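Side-chain contacts in DNA protection during starvation protein (Halobacterium salinarum, PDB 1TJO), which probably stores iron as a ferric mineral inside a hollow dodecamer and protects DNA by using hydrogen peroxide to oxidise ferrous iron: residues 60-65 against 167-172; 139-144 against 151-156. All blocks are in the same frame, centred on the assembly; numbering follows the deposited sequence.

Both interactions lie in one four-helix ferritin-like bundle and share helix 146-169. Interaction 1 joins the C-terminal end of that helix to the start of helix 60-87, whereas interaction 2 joins its N-terminal part to the end of helix 115-142. In sequence, both segments of interaction 2 fall between the two of interaction 1. Their centres are 30 Å apart and their nearest atoms about 13 Å, so they do not touch. Each has a metal ligand beside it: His168 on magnesium in interaction 1, Glu154 on ferric iron in interaction 2. The iron ligand His52 lies near interaction 1, its side chain about 8 Å from that of Leu63. Both contacts also touch the same neighbouring subunit.

Interaction 1: 60-65 against 167-172. With MG (magnesium ion), chain H.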
ATOM      1  N   PHE A  60      16.057   8.376 -25.325  1.00 20.96           N
ATOM      2  CA  PHE A  60      16.487   9.166 -24.169  1.00 20.28           C
ATOM      3  C   PHE A  60      15.678   8.907 -22.894  1.00 20.09           C
ATOM      4  O   PHE A  60      16.211   8.984 -21.815  1.00 21.17           O
ATOM      5  CB  PHE A  60      16.505  10.670 -24.438  1.00 21.20           C
ATOM      6  CG  PHE A  60      15.262  11.335 -23.978  1.00 20.72           C
ATOM      7  CD1 PHE A  60      15.202  11.960 -22.738  1.00 20.30           C
ATOM      8  CD2 PHE A  60      14.140  11.260 -24.757  1.00 20.97           C
ATOM      9  CE1 PHE A  60      13.976  12.514 -22.271  1.00 22.54           C
ATOM     10  CE2 PHE A  60      12.940  11.826 -24.313  1.00 23.46           C
ATOM     11  CZ  PHE A  60      12.869  12.430 -23.075  1.00 21.62           C
ATOM     12  N   ARG A  61      14.404   8.593 -23.020  1.00 19.63           N
ATOM     13  CA  ARG A  61      13.580   8.486 -21.820  1.00 19.62           C
ATOM     14  C   ARG A  61      13.929   7.217 -21.028  1.00 19.67           C
ATOM     15  O   ARG A  61      14.092   7.276 -19.823  1.00 21.32           O
ATOM     16  CB  ARG A  61      12.114   8.549 -22.165  1.00 20.51           C
ATOM     17  CG  ARG A  61      11.230   9.110 -21.083  1.00 24.07           C
ATOM     18  CD  ARG A  61       9.738   8.842 -21.334  1.00 29.53           C
ATOM     19  NE  ARG A  61       8.984   8.597 -20.128  1.00 43.53           N
ATOM     20  CZ  ARG A  61       8.302   7.505 -19.846  1.00 41.68           C
ATOM     21  NH1 ARG A  61       8.220   6.457 -20.676  1.00 43.34           N
ATOM     22  NH2 ARG A  61       7.669   7.475 -18.702  1.00 47.98           N
ATOM     23  N   ASP A  62      14.112   6.114 -21.739  1.00 21.04           N
ATOM     24  CA  ASP A  62      14.536   4.873 -21.121  1.00 20.80           C
ATOM     25  C   ASP A  62      15.905   5.087 -20.448  1.00 20.43           C
ATOM     26  O   ASP A  62      16.133   4.677 -19.297  1.00 19.53           O
ATOM     27  CB  ASP A  62      14.652   3.755 -22.136  1.00 22.78           C
ATOM     28  CG  ASP A  62      15.137   2.496 -21.497  1.00 28.44           C
ATOM     29  OD1 ASP A  62      16.274   2.061 -21.808  1.00 32.98           O
ATOM     30  OD2 ASP A  62      14.451   1.923 -20.614  1.00 33.79           O
ATOM     31  N   LEU A  63      16.815   5.776 -21.151  1.00 19.81           N
ATOM     32  CA  LEU A  63      18.124   6.038 -20.555  1.00 19.69           C
ATOM     33  C   LEU A  63      18.066   7.004 -19.402  1.00 19.48           C
ATOM     34  O   LEU A  63      18.766   6.871 -18.407  1.00 19.42           O
ATOM     35  CB  LEU A  63      19.089   6.570 -21.598  1.00 18.95           C
ATOM     36  CG  LEU A  63      19.600   5.548 -22.584  1.00 23.17           C
ATOM     37  CD1 LEU A  63      20.148   6.218 -23.831  1.00 24.52           C
ATOM     38  CD2 LEU A  63      20.650   4.679 -21.842  1.00 25.61           C
ATOM     39  N   HIS A  64      17.196   7.993 -19.501  1.00 20.25           N
ATOM     40  CA  HIS A  64      17.021   8.954 -18.423  1.00 20.84           C
ATOM     41  C   HIS A  64      16.593   8.227 -17.151  1.00 20.16           C
ATOM     42  O   HIS A  64      17.161   8.463 -16.090  1.00 19.88           O
ATOM     43  CB  HIS A  64      15.986  10.013 -18.836  1.00 20.81           C
ATOM     44  CG  HIS A  64      15.648  11.020 -17.796  1.00 23.97           C
ATOM     45  ND1 HIS A  64      16.449  12.106 -17.514  1.00 26.29           N
ATOM     46  CD2 HIS A  64      14.547  11.153 -17.018  1.00 28.53           C
ATOM     47  CE1 HIS A  64      15.880  12.836 -16.565  1.00 26.57           C
ATOM     48  NE2 HIS A  64      14.719  12.291 -16.259  1.00 30.89           N
ATOM     49  N   LEU A  65      15.650   7.298 -17.278  1.00 19.65           N
ATOM     50  CA  LEU A  65      15.145   6.534 -16.145  1.00 20.56           C
ATOM     51  C   LEU A  65      16.263   5.642 -15.638  1.00 20.40           C
ATOM     52  O   LEU A  65      16.488   5.582 -14.415  1.00 19.47           O
ATOM     53  CB  LEU A  65      13.907   5.764 -16.577  1.00 21.65           C
ATOM     54  CG  LEU A  65      12.734   6.713 -16.812  1.00 27.32           C
ATOM     55  CD1 LEU A  65      11.575   5.963 -17.540  1.00 32.54           C
ATOM     56  CD2 LEU A  65      12.279   7.386 -15.508  1.00 32.13           C
ATOM     57  N   GLU A 167      26.889  -1.974 -20.668  1.00 20.93           N
ATOM     58  CA  GLU A 167      27.478  -2.827 -21.679  1.00 21.03           C
ATOM     59  C   GLU A 167      26.451  -3.237 -22.736  1.00 21.04           C
ATOM     60  O   GLU A 167      26.718  -3.145 -23.928  1.00 19.61           O
ATOM     61  CB  GLU A 167      28.127  -4.078 -21.047  1.00 22.74           C
ATOM     62  CG  GLU A 167      28.904  -4.922 -22.044  1.00 27.28           C
ATOM     63  CD  GLU A 167      29.999  -5.780 -21.425  1.00 33.95           C
ATOM     64  OE1 GLU A 167      29.644  -6.751 -20.745  1.00 37.48           O
ATOM     65  OE2 GLU A 167      31.203  -5.519 -21.679  1.00 38.47           O
ATOM     66  N   HIS A 168      25.262  -3.670 -22.298  1.00 19.24           N
ATOM     67  CA  HIS A 168      24.174  -3.938 -23.229  1.00 20.03           C
ATOM     68  C   HIS A 168      23.666  -2.805 -24.068  1.00 19.70           C
ATOM     69  O   HIS A 168      23.412  -3.015 -25.250  1.00 19.24           O
ATOM     70  CB  HIS A 168      23.043  -4.655 -22.561  1.00 19.97           C
ATOM     71  CG  HIS A 168      23.302  -6.121 -22.410  1.00 25.49           C
ATOM     72  ND1 HIS A 168      22.287  -7.052 -22.272  1.00 23.35           N
ATOM     73  CD2 HIS A 168      24.467  -6.820 -22.433  1.00 27.00           C
ATOM     74  CE1 HIS A 168      22.828  -8.260 -22.189  1.00 26.37           C
ATOM     75  NE2 HIS A 168      24.144  -8.143 -22.275  1.00 28.32           N
ATOM     76  N   TYR A 169      23.562  -1.603 -23.494  1.00 18.74           N
ATOM     77  CA  TYR A 169      23.090  -0.457 -24.270  1.00 19.41           C
ATOM     78  C   TYR A 169      24.034  -0.144 -25.445  1.00 19.18           C
ATOM     79  O   TYR A 169      23.571   0.334 -26.474  1.00 20.13           O
ATOM     80  CB  TYR A 169      23.045   0.774 -23.421  1.00 18.92           C
ATOM     81  CG  TYR A 169      21.761   0.980 -22.641  1.00 20.68           C
ATOM     82  CD1 TYR A 169      20.531   1.052 -23.289  1.00 21.95           C
ATOM     83  CD2 TYR A 169      21.793   1.065 -21.256  1.00 20.43           C
ATOM     84  CE1 TYR A 169      19.365   1.289 -22.571  1.00 23.90           C
ATOM     85  CE2 TYR A 169      20.625   1.257 -20.547  1.00 22.80           C
ATOM     86  CZ  TYR A 169      19.429   1.377 -21.204  1.00 24.06           C
ATOM     87  OH  TYR A 169      18.275   1.628 -20.478  1.00 24.59           O
ATOM     88  N   LEU A 170      25.329  -0.419 -25.240  1.00 19.45           N
ATOM     89  CA  LEU A 170      26.397  -0.176 -26.206  1.00 20.02           C
ATOM     90  C   LEU A 170      26.606  -1.266 -27.234  1.00 20.13           C
ATOM     91  O   LEU A 170      27.377  -1.087 -28.190  1.00 20.97           O
ATOM     92  CB  LEU A 170      27.723   0.075 -25.488  1.00 19.63           C
ATOM     93  CG  LEU A 170      27.740   1.369 -24.684  1.00 19.68           C
ATOM     94  CD1 LEU A 170      28.981   1.554 -23.831  1.00 22.48           C
ATOM     95  CD2 LEU A 170      27.510   2.617 -25.577  1.00 21.68           C
ATOM     96  N   GLU A 171      25.976  -2.399 -27.029  1.00 21.05           N
ATOM     97  CA  GLU A 171      26.125  -3.528 -27.952  1.00 20.90           C
ATOM     98  C   GLU A 171      25.590  -3.259 -29.331  1.00 20.90           C
ATOM     99  O   GLU A 171      24.683  -2.475 -29.518  1.00 21.76           O
ATOM    100  CB  GLU A 171      25.477  -4.790 -27.420  1.00 20.90           C
ATOM    101  CG  GLU A 171      26.382  -5.551 -26.486  1.00 23.97           C
ATOM    102  CD  GLU A 171      27.453  -6.330 -27.190  1.00 26.59           C
ATOM    103  OE1 GLU A 171      27.566  -6.269 -28.439  1.00 28.20           O
ATOM    104  OE2 GLU A 171      28.192  -7.037 -26.467  1.00 31.72           O
ATOM    105  N   ASP A 172      26.168  -3.953 -30.316  1.00 22.14           N
ATOM    106  CA  ASP A 172      25.850  -3.680 -31.709  1.00 22.58           C
ATOM    107  C   ASP A 172      24.655  -4.451 -32.254  1.00 23.15           C
ATOM    108  O   ASP A 172      24.758  -5.250 -33.173  1.00 23.52           O
ATOM    109  CB  ASP A 172      27.064  -3.957 -32.597  1.00 23.60           C
ATOM    110  CG  ASP A 172      27.525  -5.412 -32.561  1.00 26.67           C
ATOM    111  OD1 ASP A 172      27.100  -6.230 -31.734  1.00 28.56           O
ATOM    112  OD2 ASP A 172      28.335  -5.837 -33.419  1.00 35.03           O
TER
HETATM  113 MG    MG H1402      25.820  -9.677 -23.450  0.50 30.13          MG
HETATM  114  O   HOH W   1      27.252  -8.219 -24.016  1.00 38.16           O
HETATM  115  O   HOH W   2      26.601  -9.611 -21.706  1.00 33.47           O
HETATM  116  O   HOH W   3      26.965 -11.042 -24.266  1.00 55.73           O
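Tyr169 meets Asp62 through its hydroxyl and Leu63 through its ring. In the hydrogen bond, Tyr169 OH donates to Asp62 OD1 at 2.4 Å, a very short distance of doubtful exact value. The acceptor lies at the ring edge, in plane, while the carboxylate is turned 57° from that plane. In Asp62, CG anti to the backbone N (chi1 178°) puts the carboxylate at the tyrosine hydroxyl, and OD2 forms a salt bridge with Arg61 of a neighbouring subunit. The apolar part is a CH-pi contact: Leu63 CD2 sits over the middle of one ring face, 3.5 Å from the Tyr169 centroid and 8° off the normal. Here the start of helix 60-87 meets the end of helix 146-169 in the ferritin-like four-helix bundle, with Leu119 of helix 115-142 touching Leu63 and Tyr169. With an alanine in place of Tyr169, Asp62 OD1 is likely to lose its hydroxyl donor and Leu63 CD2 the ring face it rests on. The adjacent His168 binds magnesium through NE2 at 2.6 Å; Glu56 of that neighbouring subunit and Gln86 of another bind it too. A magnesium-bound water donates to Glu171 OE2 at 2.9 Å. His168 and Glu171 are involved in iron translocation.

Interaction 2: 139-144 against 151-156; sequences LAENLG and MLREGL. With FE (Fe (III) ion), chain G; SO4 (sulfate ion), chain E.
Glu141 and Arg153 form a salt bridge between the last two helices, with carboxylate and guanidinium planes at 90°. Glu141 OE1 lies 2.9 Å from Arg153 NH2, NH2 being less surely placed, and Arg153 NH1 gives a weak hydrogen bond to Glu141 OE2 at 3.3 Å. Extended from CG to NE (chi2 179°, chi3 -151°), the arginine also donates from NH1 to O2 of a sulfate, probably from the crystallisation liquor, at 3.0 Å, O2 lying at the guanidinium edge in its plane. Beside this polar pair, Ala140 CB touches Leu152 CD1 at 4.4 Å. Next in sequence, Glu154 OE2 binds ferric iron at 2.1 Å, and its OE1 accepts a hydrogen bond from an iron-bound water.

Further out, Arg153 NE makes a salt bridge with Glu141 of a neighbouring subunit, and His146 gives Glu141 OE2 a weak hydrogen bond. Gly144, with positive phi, closes the end of helix 115-142 in a Schellman motif before helix 146-169. Arg153 and His150 of this and two neighbouring subunits hold the sulfate, while the three Glu154 side chains and three waters complete the iron site, consistent with a threefold junction of the Dps shell at a residue involved in iron nucleation.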
ATOM      1  N   LEU A 139      40.188  -8.086   1.275  1.00 21.83           N
ATOM      2  CA  LEU A 139      40.890  -7.421   2.359  1.00 22.34           C
ATOM      3  C   LEU A 139      40.077  -7.518   3.635  1.00 22.54           C
ATOM      4  O   LEU A 139      40.592  -7.879   4.682  1.00 23.23           O
ATOM      5  CB  LEU A 139      41.172  -5.953   2.003  1.00 22.57           C
ATOM      6  CG  LEU A 139      41.677  -5.062   3.133  1.00 25.85           C
ATOM      7  CD1 LEU A 139      43.080  -5.505   3.485  1.00 27.35           C
ATOM      8  CD2 LEU A 139      41.664  -3.641   2.729  1.00 27.24           C
ATOM      9  N   ALA A 140      38.787  -7.174   3.549  1.00 21.79           N
ATOM     10  CA  ALA A 140      37.932  -7.200   4.727  1.00 21.72           C
ATOM     11  C   ALA A 140      37.796  -8.613   5.270  1.00 23.29           C
ATOM     12  O   ALA A 140      37.890  -8.814   6.481  1.00 22.80           O
ATOM     13  CB  ALA A 140      36.550  -6.561   4.408  1.00 22.17           C
ATOM     14  N   GLU A 141      37.619  -9.606   4.410  1.00 24.29           N
ATOM     15  CA  GLU A 141      37.408 -10.956   4.936  1.00 27.97           C
ATOM     16  C   GLU A 141      38.714 -11.473   5.589  1.00 28.13           C
ATOM     17  O   GLU A 141      38.687 -12.099   6.664  1.00 27.76           O
ATOM     18  CB  GLU A 141      36.799 -11.890   3.889  1.00 29.84           C
ATOM     19  CG  GLU A 141      35.286 -11.679   3.786  1.00 36.21           C
ATOM     20  CD  GLU A 141      34.386 -12.934   3.922  1.00 42.25           C
ATOM     21  OE1 GLU A 141      34.831 -13.971   3.365  1.00 46.47           O
ATOM     22  OE2 GLU A 141      33.210 -12.864   4.526  1.00 36.19           O
ATOM     23  N   ASN A 142      39.846 -11.096   5.016  1.00 28.68           N
ATOM     24  CA  ASN A 142      41.149 -11.503   5.547  1.00 30.31           C
ATOM     25  C   ASN A 142      41.441 -10.898   6.904  1.00 29.86           C
ATOM     26  O   ASN A 142      42.111 -11.531   7.723  1.00 30.13           O
ATOM     27  CB  ASN A 142      42.273 -11.128   4.570  1.00 30.93           C
ATOM     28  CG  ASN A 142      42.328 -12.041   3.363  1.00 34.66           C
ATOM     29  OD1 ASN A 142      42.937 -11.695   2.335  1.00 40.17           O
ATOM     30  ND2 ASN A 142      41.690 -13.207   3.462  1.00 37.42           N
ATOM     31  N   LEU A 143      40.938  -9.686   7.150  1.00 28.64           N
ATOM     32  CA  LEU A 143      41.020  -9.053   8.465  1.00 28.94           C
ATOM     33  C   LEU A 143      39.926  -9.532   9.445  1.00 28.31           C
ATOM     34  O   LEU A 143      39.937  -9.104  10.575  1.00 30.00           O
ATOM     35  CB  LEU A 143      40.947  -7.530   8.345  1.00 29.25           C
ATOM     36  CG  LEU A 143      42.056  -6.847   7.532  1.00 32.65           C
ATOM     37  CD1 LEU A 143      41.718  -5.415   7.260  1.00 34.92           C
ATOM     38  CD2 LEU A 143      43.394  -6.949   8.236  1.00 35.80           C
ATOM     39  N   GLY A 144      38.978 -10.363   9.014  1.00 26.22           N
ATOM     40  CA  GLY A 144      37.934 -10.868   9.901  1.00 25.84           C
ATOM     41  C   GLY A 144      36.765  -9.913  10.064  1.00 25.09           C
ATOM     42  O   GLY A 144      35.900 -10.082  10.945  1.00 25.10           O
ATOM     43  N   MET A 151      28.806  -6.226   3.282  1.00 19.39           N
ATOM     44  CA  MET A 151      28.315  -4.967   2.775  1.00 20.44           C
ATOM     45  C   MET A 151      28.879  -4.669   1.393  1.00 19.98           C
ATOM     46  O   MET A 151      28.179  -4.206   0.507  1.00 19.42           O
ATOM     47  CB  MET A 151      28.686  -3.860   3.732  1.00 20.48           C
ATOM     48  CG  MET A 151      28.182  -2.512   3.314  1.00 27.72           C
ATOM     49  SD  MET A 151      28.968  -1.194   4.203  1.00 38.16           S
ATOM     50  CE  MET A 151      28.999  -1.907   5.824  1.00 39.28           C
ATOM     51  N   LEU A 152      30.173  -4.925   1.220  1.00 19.02           N
ATOM     52  CA  LEU A 152      30.828  -4.665  -0.049  1.00 19.26           C
ATOM     53  C   LEU A 152      30.241  -5.567  -1.119  1.00 19.98           C
ATOM     54  O   LEU A 152      30.005  -5.107  -2.237  1.00 19.27           O
ATOM     55  CB  LEU A 152      32.332  -4.885   0.077  1.00 20.15           C
ATOM     56  CG  LEU A 152      33.090  -3.835   0.889  1.00 19.51           C
ATOM     57  CD1 LEU A 152      34.458  -4.249   1.238  1.00 20.68           C
ATOM     58  CD2 LEU A 152      33.132  -2.525   0.154  1.00 22.30           C
ATOM     59  N   ARG A 153      29.971  -6.830  -0.779  1.00 19.69           N
ATOM     60  CA  ARG A 153      29.396  -7.752  -1.772  1.00 20.96           C
ATOM     61  C   ARG A 153      27.974  -7.337  -2.185  1.00 19.88           C
ATOM     62  O   ARG A 153      27.585  -7.426  -3.338  1.00 20.33           O
ATOM     63  CB  ARG A 153      29.414  -9.195  -1.250  1.00 21.81           C
ATOM     64  CG  ARG A 153      30.775  -9.818  -1.242  1.00 26.10           C
ATOM     65  CD  ARG A 153      30.758 -11.245  -0.687  1.00 28.56           C
ATOM     66  NE  ARG A 153      32.016 -11.590  -0.062  1.00 37.79           N
ATOM     67  CZ  ARG A 153      32.192 -11.881   1.212  1.00 32.71           C
ATOM     68  NH1 ARG A 153      31.201 -11.928   2.120  1.00 32.73           N
ATOM     69  NH2 ARG A 153      33.395 -12.148   1.574  1.00 37.13           N
ATOM     70  N   GLU A 154      27.196  -6.879  -1.224  1.00 20.29           N
ATOM     71  CA  GLU A 154      25.817  -6.426  -1.477  1.00 21.80           C
ATOM     72  C   GLU A 154      25.818  -5.230  -2.427  1.00 22.84           C
ATOM     73  O   GLU A 154      24.986  -5.164  -3.319  1.00 25.42           O
ATOM     74  CB  GLU A 154      25.147  -6.090  -0.147  1.00 22.49           C
ATOM     75  CG  GLU A 154      24.862  -7.329   0.746  1.00 23.75           C
ATOM     76  CD  GLU A 154      23.438  -7.871   0.672  1.00 28.20           C
ATOM     77  OE1 GLU A 154      22.546  -7.085   0.266  1.00 31.37           O
ATOM     78  OE2 GLU A 154      23.191  -9.087   1.012  1.00 25.30           O
ATOM     79  N   GLY A 155      26.789  -4.326  -2.260  1.00 22.18           N
ATOM     80  CA  GLY A 155      27.011  -3.186  -3.144  1.00 22.34           C
ATOM     81  C   GLY A 155      27.522  -3.604  -4.505  1.00 21.95           C
ATOM     82  O   GLY A 155      27.051  -3.140  -5.551  1.00 22.07           O
ATOM     83  N   LEU A 156      28.478  -4.513  -4.504  1.00 21.48           N
ATOM     84  CA  LEU A 156      29.100  -4.966  -5.733  1.00 21.73           C
ATOM     85  C   LEU A 156      28.085  -5.550  -6.677  1.00 21.51           C
ATOM     86  O   LEU A 156      28.144  -5.293  -7.903  1.00 21.84           O
ATOM     87  CB  LEU A 156      30.180  -6.015  -5.421  1.00 21.54           C
ATOM     88  CG  LEU A 156      30.932  -6.614  -6.590  1.00 23.35           C
ATOM     89  CD1 LEU A 156      31.712  -5.581  -7.260  1.00 24.83           C
ATOM     90  CD2 LEU A 156      31.870  -7.719  -6.114  1.00 21.82           C
TER
HETATM   91 FE    FE G1306      21.361 -10.031   1.320  1.00 30.81          FE
HETATM   92  S   SO4 E1201      27.459 -12.911   1.714  1.00 39.66           S
HETATM   93  O1  SO4 E1201      28.027 -12.894   0.375  1.00 39.66           O
HETATM   94  O2  SO4 E1201      28.286 -12.124   2.637  1.00 39.57           O
HETATM   95  O3  SO4 E1201      26.116 -12.244   1.620  1.00 37.40           O
HETATM   96  O4  SO4 E1201      27.295 -14.297   2.136  1.00 35.17           O
HETATM   97  O   HOH W   4      20.494  -9.175  -0.352  1.00 29.74           O
HETATM   98  O   HOH W   5      19.518 -10.978   1.704  1.00 28.18           O
HETATM   99  O   HOH W   6      20.619  -8.452   2.471  1.00 27.14           O